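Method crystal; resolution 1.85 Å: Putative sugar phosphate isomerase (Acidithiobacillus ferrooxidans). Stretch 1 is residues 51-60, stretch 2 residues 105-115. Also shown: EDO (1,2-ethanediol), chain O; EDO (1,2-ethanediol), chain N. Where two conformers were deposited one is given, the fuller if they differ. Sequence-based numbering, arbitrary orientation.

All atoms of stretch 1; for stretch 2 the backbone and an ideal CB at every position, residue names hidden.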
# COMPACT_ATOMS: atom_id res chain seq x y z
N ILE B 51 10.57 2.04 26.70
CA ILE B 51 11.75 2.91 26.77
C ILE B 51 11.93 3.44 28.17
O ILE B 51 10.95 3.62 28.91
CB ILE B 51 11.72 4.07 25.70
CG1 ILE B 51 10.70 5.14 26.07
CG2 ILE B 51 11.40 3.51 24.32
CD1 ILE B 51 10.82 6.43 25.28
N GLN B 52 13.18 3.66 28.53
CA GLN B 52 13.54 4.28 29.81
C GLN B 52 14.44 5.48 29.48
O GLN B 52 15.44 5.31 28.80
CB GLN B 52 14.29 3.31 30.73
CG GLN B 52 13.58 1.96 30.92
CD GLN B 52 14.47 0.94 31.60
OE1 GLN B 52 15.69 1.10 31.64
NE2 GLN B 52 13.86 -0.12 32.15
N ILE B 53 14.05 6.65 29.99
CA ILE B 53 14.73 7.91 29.80
C ILE B 53 15.12 8.41 31.16
O ILE B 53 14.25 8.70 32.02
CB ILE B 53 13.80 8.94 29.14
CG1 ILE B 53 13.21 8.37 27.85
CG2 ILE B 53 14.53 10.27 28.91
CD1 ILE B 53 12.26 9.31 27.15
N GLU B 54 16.42 8.52 31.38
CA GLU B 54 16.91 8.98 32.67
C GLU B 54 16.79 10.50 32.82
O GLU B 54 16.67 11.23 31.83
CB GLU B 54 18.36 8.53 32.90
CG GLU B 54 18.55 7.04 33.01
CD GLU B 54 17.60 6.32 33.98
OE1 GLU B 54 17.09 6.92 34.93
OE2 GLU B 54 17.35 5.11 33.81
N PRO B 55 16.79 10.97 34.08
CA PRO B 55 16.70 12.42 34.30
C PRO B 55 17.77 13.17 33.51
O PRO B 55 18.91 12.73 33.45
CB PRO B 55 16.91 12.56 35.81
CG PRO B 55 16.32 11.31 36.35
CD PRO B 55 16.74 10.24 35.35
N GLY B 56 17.37 14.25 32.86
CA GLY B 56 18.25 15.03 32.02
C GLY B 56 18.31 14.61 30.57
O GLY B 56 18.94 15.28 29.78
N LYS B 57 17.66 13.50 30.18
CA LYS B 57 17.73 13.04 28.81
C LYS B 57 16.39 13.24 28.11
O LYS B 57 15.46 13.67 28.69
CB LYS B 57 18.16 11.58 28.77
CG LYS B 57 19.44 11.30 29.55
CD LYS B 57 20.64 12.04 28.99
CE LYS B 57 21.90 11.57 29.70
NZ LYS B 57 22.98 12.55 29.48
N GLU B 58 16.35 12.94 26.82
CA GLU B 58 15.20 13.21 26.00
C GLU B 58 14.87 11.97 25.18
O GLU B 58 15.69 11.09 25.00
CB GLU B 58 15.46 14.35 25.02
CG GLU B 58 15.64 15.74 25.59
CD GLU B 58 15.85 16.72 24.43
OE1 GLU B 58 14.90 16.99 23.62
OE2 GLU B 58 16.99 17.09 24.23
N SER B 59 13.66 11.95 24.65
CA SER B 59 13.14 10.79 23.96
C SER B 59 13.61 10.68 22.52
O SER B 59 13.60 9.57 21.95
CB SER B 59 11.59 10.81 24.01
OG SER B 59 11.01 11.84 23.21
N THR B 60 14.00 11.82 21.93
CA THR B 60 14.20 11.89 20.49
C THR B 60 14.81 13.24 20.12
O THR B 60 15.07 14.05 20.99
CB THR B 60 12.82 11.75 19.75
OG1 THR B 60 13.02 11.54 18.36
CG2 THR B 60 11.95 13.01 19.99
N UNK B 105 7.31 17.13 17.86
CA UNK B 105 7.43 16.92 19.28
C UNK B 105 8.73 16.32 19.72
O UNK B 105 9.45 15.69 18.93
CB UNK B 105 6.28 16.03 19.76
N UNK B 106 8.99 16.49 21.01
CA UNK B 106 9.98 15.74 21.73
C UNK B 106 9.52 15.67 23.20
O UNK B 106 8.67 16.42 23.63
CB UNK B 106 11.36 16.37 21.59
N UNK B 107 10.09 14.73 23.94
CA UNK B 107 9.86 14.59 25.37
C UNK B 107 11.20 14.65 26.12
O UNK B 107 12.19 14.04 25.69
CB UNK B 107 9.13 13.28 25.67
N UNK B 108 11.21 15.44 27.20
CA UNK B 108 12.33 15.55 28.12
C UNK B 108 11.96 14.94 29.46
O UNK B 108 10.81 14.99 29.89
CB UNK B 108 12.75 17.01 28.29
N UNK B 109 12.94 14.32 30.11
CA UNK B 109 12.77 13.91 31.49
C UNK B 109 13.50 14.92 32.36
O UNK B 109 14.72 14.85 32.48
CB UNK B 109 13.29 12.49 31.72
N UNK B 110 12.77 15.89 32.90
CA UNK B 110 13.37 16.87 33.78
C UNK B 110 12.95 16.60 35.24
O UNK B 110 13.03 17.50 36.07
CB UNK B 110 12.97 18.28 33.35
N UNK B 111 12.50 15.38 35.53
CA UNK B 111 12.13 14.96 36.86
C UNK B 111 13.30 14.28 37.57
O UNK B 111 14.44 14.42 37.14
CB UNK B 111 10.92 14.02 36.80
N UNK B 112 13.00 13.54 38.63
CA UNK B 112 14.02 12.88 39.43
C UNK B 112 14.00 11.35 39.39
O UNK B 112 14.87 10.70 39.97
CB UNK B 112 13.88 13.34 40.88
N UNK B 113 13.02 10.75 38.73
CA UNK B 113 13.00 9.30 38.58
C UNK B 113 13.01 8.99 37.09
O UNK B 113 12.77 9.86 36.26
CB UNK B 113 11.78 8.68 39.27
N UNK B 114 13.30 7.75 36.75
CA UNK B 114 13.32 7.33 35.36
C UNK B 114 11.95 7.53 34.74
O UNK B 114 10.94 7.21 35.36
CB UNK B 114 13.76 5.87 35.24
N UNK B 115 11.92 8.00 33.49
CA UNK B 115 10.66 8.11 32.75
C UNK B 115 10.53 6.86 31.93
O UNK B 115 11.42 6.57 31.11
CB UNK B 115 10.61 9.36 31.87
C1 EDO O . 9.38 16.34 34.05
O1 EDO O . 10.15 16.87 32.96
C2 EDO O . 9.52 17.25 35.27
O2 EDO O . 8.33 17.14 36.03
C1 EDO N . 9.59 9.04 20.53
O1 EDO N . 9.44 9.58 19.20
C2 EDO N . 8.63 9.71 21.49
O2 EDO N . 9.17 11.01 21.81

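Position 105 points its CA-to-CB bond sideways, and its ideal CB has nothing of stretch 1 within 5.5 Å. Many side chains would suit it. The ethanediol of chain N lies near, so a long polar group could reach it. The residue is His105. Its NE2 lies 2.7 Å from O2 of that ethanediol in a hydrogen bond, and the same O2 is hydrogen-bonded to Ser59 OG at 2.5 Å, a very short distance. The diol thus links the two stretches.

At position 106 the ideal CB sits 3.8 Å from Thr60 CG2 and 4.1 Å from Glu58 OE1. A small side chain fits well, and a polar one could use the carboxylate. It is Ser106. Its OG stays 3.9 Å from Glu58 OE1, but water 2 joins them, 2.7 Å from Ser106 OG and 3.0 Å from Glu58 OE1.

Position 107 has extended backbone angles. Its N donates to Ser59 OG (3.1 Å), and its O accepts from Ser59 N (2.8 Å). The ideal CB is 3.4 Å from Ser59 OG and 5.3 Å from Ile53 CD1. Branched aliphatic residues suit the strand, though others could fit. Ile107 is found, with its CD1 3.9 Å from O2 of the chain N ethanediol.

Position 108 bridges Glu58, with the CA atoms 4.3 Å apart. Its CA-to-CB bond points sideways, the ideal CB 4.2 Å from Glu58 CG. Small or polar residues would be at ease. Ser108 places OG 3.5 Å from Glu58 CG and 2.7 Å from water 2, which it shares with Ser106 and Glu58.

At position 109 the CA-to-CB bond points toward stretch 1. Its N donates to Lys57 O (3.0 Å), and its O accepts from Gly56 N (2.7 Å). The ideal CB is 3.6 Å from Glu54 O and 3.8 Å from Ile53 CG2. Carbonyl groups nearby favour a short donor. Asn109 supplies one: ND2 donates to Ile53 O (2.8 Å).

Positions 110 to 113 have no stretch 1 atom within 5.5 Å of their ideal CB, so stretch 1 does not restrict the choice. Position 110 is Asp110; water 1 lies 3.0 Å from both Asp110 OD1 and Lys57 O. Position 111 has room for a CB but is Gly111. Gly111 N donates to Asn109 OD1 (2.9 Å), and Gly111 O lies 3.4 Å from Pro55 CB. At 112 and 113 the CA-to-CB bonds point away. The residues are Thr112 and Glu113, whose backbone flanks the Pro55 ring. Glu113 O accepts from Asn109 ND2 (3.0 Å).

At position 114 the CA-to-CB bond points sideways, the ideal CB 3.5 Å from Glu54 OE1. A short side chain with a hydroxyl suits that carboxylate. Thr114 is present: OG1 lies 2.8 Å from Glu54 OE1, close enough for a hydrogen bond, though its proton has another acceptor within reach. CG2 packs 3.7 Å from Gln52 CB.

Position 115 pairs antiparallel with Ile53: Ile53 N donates to its O (2.9 Å), and its N donates to Ile53 O (2.8 Å). Its CB shares a sheet face with Ile53, so an aliphatic residue fits. Leu115 packs there, CB to Ile53 CB 4.2 Å.

Stretch 2, residues 105-115: HSISNDGTETL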
# COMPACT_ATOMS: atom_id res chain seq x y z
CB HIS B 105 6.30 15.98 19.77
CG HIS B 105 6.70 14.54 19.84
ND1 HIS B 105 6.63 13.70 18.76
CD2 HIS B 105 7.19 13.81 20.87
CE1 HIS B 105 7.08 12.50 19.12
NE2 HIS B 105 7.40 12.54 20.41
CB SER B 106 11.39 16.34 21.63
OG SER B 106 11.41 17.69 22.09
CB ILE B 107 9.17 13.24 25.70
CG1 ILE B 107 7.73 13.24 25.19
CG2 ILE B 107 9.17 12.93 27.23
CD1 ILE B 107 7.10 11.83 25.01
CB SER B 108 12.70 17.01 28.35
OG SER B 108 13.20 17.64 27.18
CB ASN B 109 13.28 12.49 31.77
CG ASN B 109 13.08 12.09 33.21
OD1 ASN B 109 12.58 12.88 34.01
ND2 ASN B 109 13.51 10.87 33.57
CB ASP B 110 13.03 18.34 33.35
CG ASP B 110 13.59 18.69 31.97
OD1 ASP B 110 14.76 18.34 31.67
OD2 ASP B 110 12.87 19.35 31.17
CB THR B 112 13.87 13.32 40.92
OG1 THR B 112 12.53 13.06 41.35
CG2 THR B 112 14.15 14.77 41.07
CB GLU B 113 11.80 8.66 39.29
CG GLU B 113 10.47 8.87 38.61
CD GLU B 113 9.28 8.36 39.44
OE1 GLU B 113 8.93 7.14 39.39
OE2 GLU B 113 8.66 9.24 40.08
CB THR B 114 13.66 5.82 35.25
OG1 THR B 114 14.84 5.59 36.03
CG2 THR B 114 13.83 5.39 33.76
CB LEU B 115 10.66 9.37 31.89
CG LEU B 115 9.51 9.58 30.91
CD1 LEU B 115 8.15 9.60 31.61
CD2 LEU B 115 9.71 10.90 30.13
O HOH W 1 16.05 16.43 29.75
O HOH W 2 12.18 17.56 24.71
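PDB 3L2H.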